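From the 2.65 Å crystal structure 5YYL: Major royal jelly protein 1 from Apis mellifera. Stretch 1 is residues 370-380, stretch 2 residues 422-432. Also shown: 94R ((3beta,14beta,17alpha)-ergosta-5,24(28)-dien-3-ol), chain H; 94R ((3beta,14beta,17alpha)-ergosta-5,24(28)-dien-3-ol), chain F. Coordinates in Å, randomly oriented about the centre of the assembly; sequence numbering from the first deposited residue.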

ATOM      1  N   ASP A 370      -6.017  20.199   6.097  1.00 27.36           N
ATOM      2  CA  ASP A 370      -7.036  21.147   5.606  1.00 29.81           C
ATOM      3  C   ASP A 370      -6.468  22.131   4.584  1.00 29.45           C
ATOM      4  O   ASP A 370      -7.132  22.481   3.615  1.00 28.87           O
ATOM      5  CB  ASP A 370      -7.675  21.944   6.762  1.00 32.70           C
ATOM      6  CG  ASP A 370      -8.572  21.088   7.664  1.00 34.66           C
ATOM      7  OD1 ASP A 370      -8.792  21.497   8.836  1.00 36.62           O
ATOM      8  OD2 ASP A 370      -9.053  20.022   7.211  1.00 35.01           O
ATOM      9  N   ARG A 371      -5.229  22.567   4.820  1.00 29.70           N
ATOM     10  CA  ARG A 371      -4.521  23.493   3.937  1.00 29.73           C
ATOM     11  C   ARG A 371      -4.378  23.029   2.483  1.00 26.89           C
ATOM     12  O   ARG A 371      -4.258  23.861   1.577  1.00 26.81           O
ATOM     13  CB  ARG A 371      -3.145  23.818   4.519  1.00 33.11           C
ATOM     14  CG  ARG A 371      -2.156  22.659   4.596  1.00 35.26           C
ATOM     15  CD  ARG A 371      -0.791  23.110   5.104  1.00 36.37           C
ATOM     16  NE  ARG A 371      -0.893  23.577   6.500  1.00 36.96           N
ATOM     17  CZ  ARG A 371      -0.246  24.615   7.036  1.00 36.84           C
ATOM     18  NH1 ARG A 371       0.603  25.350   6.326  1.00 37.42           N
ATOM     19  NH2 ARG A 371      -0.473  24.919   8.306  1.00 38.63           N
ATOM     20  N   TYR A 372      -4.392  21.718   2.262  1.00 24.54           N
ATOM     21  CA  TYR A 372      -4.277  21.157   0.927  1.00 23.98           C
ATOM     22  C   TYR A 372      -5.580  21.004   0.163  1.00 23.99           C
ATOM     23  O   TYR A 372      -5.558  20.653  -1.014  1.00 22.70           O
ATOM     24  CB  TYR A 372      -3.620  19.802   1.023  1.00 24.43           C
ATOM     25  CG  TYR A 372      -2.242  19.864   1.610  1.00 24.71           C
ATOM     26  CD1 TYR A 372      -1.191  20.388   0.878  1.00 25.35           C
ATOM     27  CD2 TYR A 372      -1.987  19.395   2.883  1.00 23.65           C
ATOM     28  CE1 TYR A 372       0.086  20.440   1.401  1.00 26.32           C
ATOM     29  CE2 TYR A 372      -0.722  19.443   3.421  1.00 24.64           C
ATOM     30  CZ  TYR A 372       0.314  19.967   2.671  1.00 26.05           C
ATOM     31  OH  TYR A 372       1.583  20.012   3.181  1.00 27.58           O
ATOM     32  N   ILE A 373      -6.713  21.267   0.812  1.00 25.97           N
ATOM     33  CA  ILE A 373      -8.018  20.831   0.309  1.00 26.40           C
ATOM     34  C   ILE A 373      -9.061  21.925   0.398  1.00 25.88           C
ATOM     35  O   ILE A 373      -9.299  22.469   1.480  1.00 25.45           O
ATOM     36  CB  ILE A 373      -8.546  19.607   1.098  1.00 26.97           C
ATOM     37  CG1 ILE A 373      -7.422  18.579   1.242  1.00 27.46           C
ATOM     38  CG2 ILE A 373      -9.748  18.992   0.380  1.00 27.33           C
ATOM     39  CD1 ILE A 373      -7.823  17.219   1.668  1.00 29.28           C
ATOM     40  N   ASN A 374      -9.690  22.219  -0.740  1.00 26.46           N
ATOM     41  CA  ASN A 374     -10.930  22.983  -0.753  1.00 27.48           C
ATOM     42  C   ASN A 374     -12.038  22.015  -0.435  1.00 26.36           C
ATOM     43  O   ASN A 374     -12.508  21.317  -1.330  1.00 25.42           O
ATOM     44  CB  ASN A 374     -11.160  23.623  -2.117  1.00 28.89           C
ATOM     45  CG  ASN A 374     -10.208  24.754  -2.391  1.00 29.65           C
ATOM     46  OD1 ASN A 374      -9.798  25.465  -1.477  1.00 31.45           O
ATOM     47  ND2 ASN A 374      -9.843  24.925  -3.646  1.00 29.88           N
ATOM     48  N   ARG A 375     -12.429  21.961   0.839  1.00 27.14           N
ATOM     49  CA  ARG A 375     -13.248  20.847   1.351  1.00 29.16           C
ATOM     50  C   ARG A 375     -14.738  20.968   1.020  1.00 28.48           C
ATOM     51  O   ARG A 375     -15.402  19.949   0.853  1.00 29.31           O
ATOM     52  CB  ARG A 375     -13.060  20.674   2.861  1.00 32.90           C
ATOM     53  CG  ARG A 375     -11.645  20.227   3.230  1.00 37.14           C
ATOM     54  CD  ARG A 375     -11.257  20.366   4.723  1.00 40.73           C
ATOM     55  NE  ARG A 375     -12.311  20.202   5.754  1.00 45.80           N
ATOM     56  CZ  ARG A 375     -12.921  19.059   6.077  1.00 50.81           C
ATOM     57  NH1 ARG A 375     -12.620  17.936   5.426  1.00 55.36           N
ATOM     58  NH2 ARG A 375     -13.842  19.038   7.039  1.00 51.08           N
ATOM     59  N   GLU A 376     -15.247  22.190   0.918  1.00 26.72           N
ATOM     60  CA  GLU A 376     -16.687  22.438   0.818  1.00 24.90           C
ATOM     61  C   GLU A 376     -17.195  22.302  -0.603  1.00 23.25           C
ATOM     62  O   GLU A 376     -16.579  22.819  -1.531  1.00 21.76           O
ATOM     63  CB  GLU A 376     -17.046  23.844   1.298  1.00 26.68           C
ATOM     64  CG  GLU A 376     -17.179  23.971   2.802  1.00 27.90           C
ATOM     65  CD  GLU A 376     -17.526  25.396   3.224  1.00 30.56           C
ATOM     66  OE1 GLU A 376     -18.498  25.528   4.042  1.00 31.19           O
ATOM     67  OE2 GLU A 376     -16.849  26.365   2.742  1.00 30.08           O
ATOM     68  N   TYR A 377     -18.334  21.626  -0.745  1.00 22.69           N
ATOM     69  CA  TYR A 377     -19.042  21.490  -2.017  1.00 21.98           C
ATOM     70  C   TYR A 377     -20.538  21.664  -1.833  1.00 21.11           C
ATOM     71  O   TYR A 377     -21.076  21.422  -0.749  1.00 19.72           O
ATOM     72  CB  TYR A 377     -18.757  20.127  -2.667  1.00 22.64           C
ATOM     73  CG  TYR A 377     -19.145  18.907  -1.862  1.00 23.23           C
ATOM     74  CD1 TYR A 377     -18.302  18.384  -0.886  1.00 23.65           C
ATOM     75  CD2 TYR A 377     -20.346  18.240  -2.110  1.00 23.35           C
ATOM     76  CE1 TYR A 377     -18.665  17.254  -0.165  1.00 23.88           C
ATOM     77  CE2 TYR A 377     -20.712  17.092  -1.395  1.00 22.93           C
ATOM     78  CZ  TYR A 377     -19.882  16.611  -0.425  1.00 23.26           C
ATOM     79  OH  TYR A 377     -20.252  15.495   0.292  1.00 23.30           O
ATOM     80  N   ILE A 378     -21.201  22.045  -2.922  1.00 20.53           N
ATOM     81  CA  ILE A 378     -22.618  22.386  -2.895  1.00 20.56           C
ATOM     82  C   ILE A 378     -23.430  21.376  -3.696  1.00 20.20           C
ATOM     83  O   ILE A 378     -22.997  20.968  -4.764  1.00 19.77           O
ATOM     84  CB  ILE A 378     -22.842  23.815  -3.440  1.00 21.04           C
ATOM     85  CG1 ILE A 378     -24.217  24.342  -3.057  1.00 20.83           C
ATOM     86  CG2 ILE A 378     -22.659  23.890  -4.964  1.00 21.63           C
ATOM     87  CD1 ILE A 378     -24.392  25.800  -3.405  1.00 21.07           C
ATOM     88  N   LEU A 379     -24.581  20.965  -3.154  1.00 19.48           N
ATOM     89  CA  LEU A 379     -25.550  20.109  -3.838  1.00 18.80           C
ATOM     90  C   LEU A 379     -26.779  20.946  -4.171  1.00 18.93           C
ATOM     91  O   LEU A 379     -27.317  21.624  -3.309  1.00 18.37           O
ATOM     92  CB  LEU A 379     -25.977  18.967  -2.909  1.00 18.89           C
ATOM     93  CG  LEU A 379     -24.897  18.015  -2.387  1.00 18.62           C
ATOM     94  CD1 LEU A 379     -25.415  17.184  -1.231  1.00 18.54           C
ATOM     95  CD2 LEU A 379     -24.380  17.151  -3.520  1.00 18.59           C
ATOM     96  N   VAL A 380     -27.252  20.870  -5.402  1.00 19.67           N
ATOM     97  CA  VAL A 380     -28.365  21.701  -5.869  1.00 20.48           C
ATOM     98  C   VAL A 380     -29.473  20.832  -6.474  1.00 21.84           C
ATOM     99  O   VAL A 380     -29.230  20.118  -7.438  1.00 22.60           O
ATOM    100  CB  VAL A 380     -27.880  22.696  -6.936  1.00 19.78           C
ATOM    101  CG1 VAL A 380     -29.014  23.603  -7.375  1.00 20.13           C
ATOM    102  CG2 VAL A 380     -26.710  23.503  -6.403  1.00 19.48           C
ATOM    103  N   ASP A 422      -2.098  31.121  -0.665  1.00 55.53           N
ATOM    104  CA  ASP A 422      -1.518  30.191  -1.644  1.00 50.51           C
ATOM    105  C   ASP A 422      -0.190  29.681  -1.071  1.00 47.11           C
ATOM    106  O   ASP A 422       0.893  30.145  -1.456  1.00 47.99           O
ATOM    107  CB  ASP A 422      -1.337  30.947  -2.977  1.00 52.32           C
ATOM    108  CG  ASP A 422      -1.068  30.039  -4.174  1.00 53.68           C
ATOM    109  OD1 ASP A 422      -0.638  28.870  -3.983  1.00 55.45           O
ATOM    110  OD2 ASP A 422      -1.268  30.532  -5.314  1.00 50.40           O
ATOM    111  N   ARG A 423      -0.285  28.719  -0.149  1.00 42.94           N
ATOM    112  CA  ARG A 423       0.847  28.350   0.731  1.00 39.00           C
ATOM    113  C   ARG A 423       1.318  26.902   0.619  1.00 34.26           C
ATOM    114  O   ARG A 423       2.013  26.414   1.486  1.00 35.48           O
ATOM    115  CB  ARG A 423       0.499  28.680   2.188  1.00 41.65           C
ATOM    116  CG  ARG A 423      -0.772  28.026   2.701  1.00 46.10           C
ATOM    117  CD  ARG A 423      -0.926  28.191   4.217  1.00 48.31           C
ATOM    118  NE  ARG A 423      -2.191  27.624   4.679  1.00 49.81           N
ATOM    119  CZ  ARG A 423      -2.649  27.637   5.932  1.00 48.81           C
ATOM    120  NH1 ARG A 423      -3.820  27.056   6.195  1.00 47.45           N
ATOM    121  NH2 ARG A 423      -1.963  28.209   6.918  1.00 48.88           N
ATOM    122  N   THR A 424       0.956  26.227  -0.466  1.00 29.67           N
ATOM    123  CA  THR A 424       1.296  24.823  -0.676  1.00 26.30           C
ATOM    124  C   THR A 424       1.559  24.621  -2.148  1.00 24.90           C
ATOM    125  O   THR A 424       0.950  25.282  -2.970  1.00 24.98           O
ATOM    126  CB  THR A 424       0.135  23.896  -0.273  1.00 25.40           C
ATOM    127  OG1 THR A 424      -1.087  24.346  -0.870  1.00 23.96           O
ATOM    128  CG2 THR A 424      -0.018  23.885   1.245  1.00 26.34           C
ATOM    129  N   PRO A 425       2.439  23.683  -2.506  1.00 22.84           N
ATOM    130  CA  PRO A 425       2.616  23.408  -3.928  1.00 23.02           C
ATOM    131  C   PRO A 425       1.414  22.758  -4.627  1.00 23.49           C
ATOM    132  O   PRO A 425       1.451  22.586  -5.836  1.00 23.59           O
ATOM    133  CB  PRO A 425       3.819  22.471  -3.950  1.00 22.19           C
ATOM    134  CG  PRO A 425       3.785  21.801  -2.642  1.00 22.27           C
ATOM    135  CD  PRO A 425       3.240  22.788  -1.671  1.00 22.00           C
ATOM    136  N   PHE A 426       0.389  22.347  -3.879  1.00 24.83           N
ATOM    137  CA  PHE A 426      -0.834  21.812  -4.480  1.00 24.91           C
ATOM    138  C   PHE A 426      -2.097  22.107  -3.671  1.00 24.79           C
ATOM    139  O   PHE A 426      -2.044  22.313  -2.461  1.00 23.58           O
ATOM    140  CB  PHE A 426      -0.693  20.309  -4.736  1.00 25.56           C
ATOM    141  CG  PHE A 426      -0.771  19.469  -3.496  1.00 27.20           C
ATOM    142  CD1 PHE A 426      -1.965  18.859  -3.136  1.00 29.14           C
ATOM    143  CD2 PHE A 426       0.337  19.279  -2.687  1.00 27.18           C
ATOM    144  CE1 PHE A 426      -2.048  18.072  -1.998  1.00 29.16           C
ATOM    145  CE2 PHE A 426       0.261  18.494  -1.545  1.00 27.41           C
ATOM    146  CZ  PHE A 426      -0.933  17.894  -1.199  1.00 28.56           C
ATOM    147  N   LYS A 427      -3.227  22.147  -4.366  1.00 25.77           N
ATOM    148  CA  LYS A 427      -4.541  22.364  -3.759  1.00 26.44           C
ATOM    149  C   LYS A 427      -5.522  21.444  -4.455  1.00 25.71           C
ATOM    150  O   LYS A 427      -5.574  21.435  -5.689  1.00 26.23           O
ATOM    151  CB  LYS A 427      -4.990  23.820  -3.914  1.00 27.69           C
ATOM    152  CG  LYS A 427      -6.016  24.278  -2.889  1.00 29.50           C
ATOM    153  CD  LYS A 427      -5.404  24.331  -1.485  1.00 32.00           C
ATOM    154  CE  LYS A 427      -5.813  25.570  -0.711  1.00 35.39           C
ATOM    155  NZ  LYS A 427      -7.226  25.515  -0.219  1.00 37.32           N
ATOM    156  N   ILE A 428      -6.266  20.659  -3.674  1.00 24.86           N
ATOM    157  CA  ILE A 428      -7.253  19.725  -4.223  1.00 24.95           C
ATOM    158  C   ILE A 428      -8.683  20.216  -4.032  1.00 24.74           C
ATOM    159  O   ILE A 428      -9.146  20.447  -2.904  1.00 24.49           O
ATOM    160  CB  ILE A 428      -7.136  18.329  -3.600  1.00 24.74           C
ATOM    161  CG1 ILE A 428      -5.662  17.930  -3.520  1.00 23.74           C
ATOM    162  CG2 ILE A 428      -7.975  17.341  -4.421  1.00 25.03           C
ATOM    163  CD1 ILE A 428      -5.400  16.455  -3.338  1.00 23.93           C
ATOM    164  N   SER A 429      -9.388  20.352  -5.148  1.00 25.95           N
ATOM    165  CA  SER A 429     -10.808  20.708  -5.118  1.00 28.53           C
ATOM    166  C   SER A 429     -11.680  19.447  -5.174  1.00 29.43           C
ATOM    167  O   SER A 429     -11.441  18.561  -5.992  1.00 27.97           O
ATOM    168  CB  SER A 429     -11.137  21.658  -6.255  1.00 28.46           C
ATOM    169  OG  SER A 429     -10.699  22.946  -5.894  1.00 28.90           O
ATOM    170  N   ILE A 430     -12.670  19.384  -4.282  1.00 30.20           N
ATOM    171  CA  ILE A 430     -13.520  18.220  -4.119  1.00 30.91           C
ATOM    172  C   ILE A 430     -14.984  18.529  -4.395  1.00 30.97           C
ATOM    173  O   ILE A 430     -15.486  19.582  -4.016  1.00 28.30           O
ATOM    174  CB  ILE A 430     -13.456  17.736  -2.673  1.00 31.53           C
ATOM    175  CG1 ILE A 430     -12.018  17.473  -2.258  1.00 33.12           C
ATOM    176  CG2 ILE A 430     -14.304  16.486  -2.484  1.00 32.63           C
ATOM    177  CD1 ILE A 430     -11.321  16.384  -3.055  1.00 34.85           C
ATOM    178  N   HIS A 431     -15.642  17.588  -5.064  1.00 31.86           N
ATOM    179  CA  HIS A 431     -17.089  17.382  -4.922  1.00 34.63           C
ATOM    180  C   HIS A 431     -17.392  15.887  -5.131  1.00 37.94           C
ATOM    181  O   HIS A 431     -16.461  15.078  -5.150  1.00 39.49           O
ATOM    182  CB  HIS A 431     -17.877  18.305  -5.854  1.00 32.47           C
ATOM    183  CG  HIS A 431     -17.558  18.153  -7.302  1.00 30.98           C
ATOM    184  ND1 HIS A 431     -17.779  16.983  -7.991  1.00 29.76           N
ATOM    185  CD2 HIS A 431     -17.073  19.038  -8.209  1.00 30.81           C
ATOM    186  CE1 HIS A 431     -17.442  17.153  -9.260  1.00 30.03           C
ATOM    187  NE2 HIS A 431     -16.997  18.386  -9.415  1.00 29.06           N
ATOM    188  N   LEU A 432     -18.660  15.499  -5.229  1.00 41.21           N
ATOM    189  CA  LEU A 432     -19.004  14.085  -5.510  1.00 43.59           C
ATOM    190  C   LEU A 432     -18.976  13.733  -7.022  1.00 46.35           C
ATOM    191  O   LEU A 432     -19.195  12.580  -7.412  1.00 46.49           O
ATOM    192  CB  LEU A 432     -20.359  13.713  -4.896  1.00 43.70           C
ATOM    193  CG  LEU A 432     -20.620  14.026  -3.420  1.00 44.27           C
ATOM    194  CD1 LEU A 432     -21.988  13.520  -3.011  1.00 43.94           C
ATOM    195  CD2 LEU A 432     -19.574  13.448  -2.479  1.00 43.84           C
ATOM    196  OXT LEU A 432     -18.730  14.565  -7.904  1.00 48.96           O
TER
HETATM  197  C1  94R H 502       0.283  12.016 -10.710  1.00 34.51           C
HETATM  198  O1  94R H 502       0.774  13.038 -14.278  1.00 41.30           O
HETATM  199  C2  94R H 502       0.744  11.896 -12.160  1.00 34.67           C
HETATM  200  C3  94R H 502       0.341  13.156 -12.914  1.00 36.32           C
HETATM  201  C4  94R H 502       0.972  14.406 -12.298  1.00 34.15           C
HETATM  202  C5  94R H 502       0.788  14.456 -10.796  1.00 32.21           C
HETATM  203  C10 94R H 502       0.901  13.204  -9.938  1.00 32.74           C
HETATM  204  C19 94R H 502       2.378  12.909  -9.656  1.00 33.48           C
HETATM  205  C9  94R H 502       0.114  13.443  -8.643  1.00 30.84           C
HETATM  206  C11 94R H 502       0.112  12.235  -7.708  1.00 30.63           C
HETATM  207  C12 94R H 502      -0.652  12.461  -6.408  1.00 30.83           C
HETATM  208  C13 94R H 502      -0.128  13.681  -5.659  1.00 29.90           C
HETATM  209  C18 94R H 502       1.322  13.459  -5.190  1.00 30.96           C
HETATM  210  C17 94R H 502      -1.017  14.148  -4.504  1.00 29.57           C
HETATM  211  C20 94R H 502      -0.924  13.426  -3.154  1.00 30.23           C
HETATM  212  C22 94R H 502      -2.030  13.928  -2.229  1.00 30.55           C
HETATM  213  C23 94R H 502      -1.411  14.198  -0.876  1.00 31.05           C
HETATM  214  C24 94R H 502      -2.399  14.515   0.205  1.00 32.17           C
HETATM  215  C28 94R H 502      -3.499  15.227   0.029  1.00 32.93           C
HETATM  216  C25 94R H 502      -2.069  14.023   1.563  1.00 33.47           C
HETATM  217  C27 94R H 502      -3.186  13.135   2.089  1.00 33.00           C
HETATM  218  C26 94R H 502      -1.791  15.259   2.408  1.00 34.75           C
HETATM  219  C21 94R H 502      -0.990  11.900  -3.207  1.00 30.14           C
HETATM  220  C16 94R H 502      -0.659  15.625  -4.382  1.00 29.31           C
HETATM  221  C15 94R H 502      -0.085  16.034  -5.737  1.00 29.74           C
HETATM  222  C14 94R H 502      -0.295  14.830  -6.626  1.00 29.41           C
HETATM  223  C8  94R H 502       0.524  14.711  -7.910  1.00 30.58           C
HETATM  224  C7  94R H 502       0.270  15.908  -8.798  1.00 32.51           C
HETATM  225  C6  94R H 502       0.532  15.657 -10.272  1.00 32.50           C
HETATM  226  C1  94R F 503      -7.331  13.367   2.514  1.00 33.28           C
HETATM  227  O1  94R F 503      -9.604  15.171   4.972  1.00 39.22           O
HETATM  228  C2  94R F 503      -8.030  13.631   3.852  1.00 35.64           C
HETATM  229  C3  94R F 503      -8.888  14.883   3.765  1.00 36.04           C
HETATM  230  C4  94R F 503      -9.910  14.767   2.638  1.00 33.96           C
HETATM  231  C5  94R F 503      -9.338  14.201   1.361  1.00 30.63           C
HETATM  232  C10 94R F 503      -8.329  13.086   1.397  1.00 31.33           C
HETATM  233  C19 94R F 503      -9.094  11.799   1.704  1.00 32.51           C
HETATM  234  C9  94R F 503      -7.589  13.030   0.054  1.00 30.50           C
HETATM  235  C11 94R F 503      -6.586  11.872  -0.062  1.00 30.74           C
HETATM  236  C12 94R F 503      -5.875  11.756  -1.421  1.00 30.70           C
HETATM  237  C13 94R F 503      -6.908  11.665  -2.541  1.00 30.32           C
HETATM  238  C18 94R F 503      -7.678  10.343  -2.461  1.00 29.97           C
HETATM  239  C17 94R F 503      -6.380  11.893  -3.962  1.00 31.04           C
HETATM  240  C20 94R F 503      -5.718  10.735  -4.708  1.00 31.60           C
HETATM  241  C22 94R F 503      -5.143  11.253  -6.019  1.00 32.32           C
HETATM  242  C23 94R F 503      -5.173  10.199  -7.111  1.00 32.69           C
HETATM  243  C24 94R F 503      -4.606  10.688  -8.439  1.00 33.67           C
HETATM  244  C28 94R F 503      -4.486  11.965  -8.809  1.00 34.36           C
HETATM  245  C25 94R F 503      -4.204   9.628  -9.413  1.00 34.34           C
HETATM  246  C27 94R F 503      -2.805   9.911  -9.973  1.00 35.30           C
HETATM  247  C26 94R F 503      -5.278   9.522 -10.493  1.00 34.39           C
HETATM  248  C21 94R F 503      -4.598  10.087  -3.907  1.00 32.32           C
HETATM  249  C16 94R F 503      -7.603  12.418  -4.726  1.00 31.85           C
HETATM  250  C15 94R F 503      -8.587  12.940  -3.688  1.00 31.64           C
HETATM  251  C14 94R F 503      -7.778  12.905  -2.407  1.00 30.18           C
HETATM  252  C8  94R F 503      -8.558  13.020  -1.118  1.00 29.71           C
HETATM  253  C7  94R F 503      -9.373  14.294  -1.141  1.00 29.93           C
HETATM  254  C6  94R F 503      -9.812  14.725   0.227  1.00 29.90           C
HETATM  255  O   HOH W   1      -3.918  26.718   2.209  1.00 24.96           O

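The two stretches run side by side in parallel, bridged where Ile-373 pairs with Ile-428 and Asn-374 with Ser-429. Ahead of the strand, the guanidinium of Arg-371 lies flat on that of Arg-423, centres 4.0 Å apart; planar, delocalised groups can stack this way despite their like charge. A water joins the same residues, donating to Arg-371 O (2.9 Å) and accepting from Arg-423 NE (3.1 Å).

Tyr-372 ends the 3-10 segment. Its ring lies nearly parallel to that of Phe-426 but slid aside, with Tyr-372 CD1 3.3 Å from Phe-426 CZ, while the chain H sterol covers the opposite face of Phe-426. Phe-426, wholly apolar, suits a place between the Tyr-372 ring and the sterol, while Tyr-372 packs its ring and bonds its hydroxyl elsewhere in the structure. The backbone then engages: Ile-428 N donates to Tyr-372 O and Asn-374 N to Ile-428 O, both at 2.8 Å, so Ile-428 bonds on both sides of Ile-373, the parallel-strand pattern.

Ile-373 shares a sheet face with Ile-428; its CG2 meets Ile-430 CG1 at 3.8 Å, and both Ile-373 and Ile-430 touch the chain F sterol. On the other face, the amide of Asn-374 serves two partners: OD1 accepts from Lys-427 NZ (2.9 Å), and ND2 donates to Ser-429 OG (3.1 Å). The CA-to-CB bond of Arg-375 points away from stretch 2. Farther on, Tyr-377 packs CE2 against Leu-432 CG at 3.7 Å, broad ring against branched aliphatic chain.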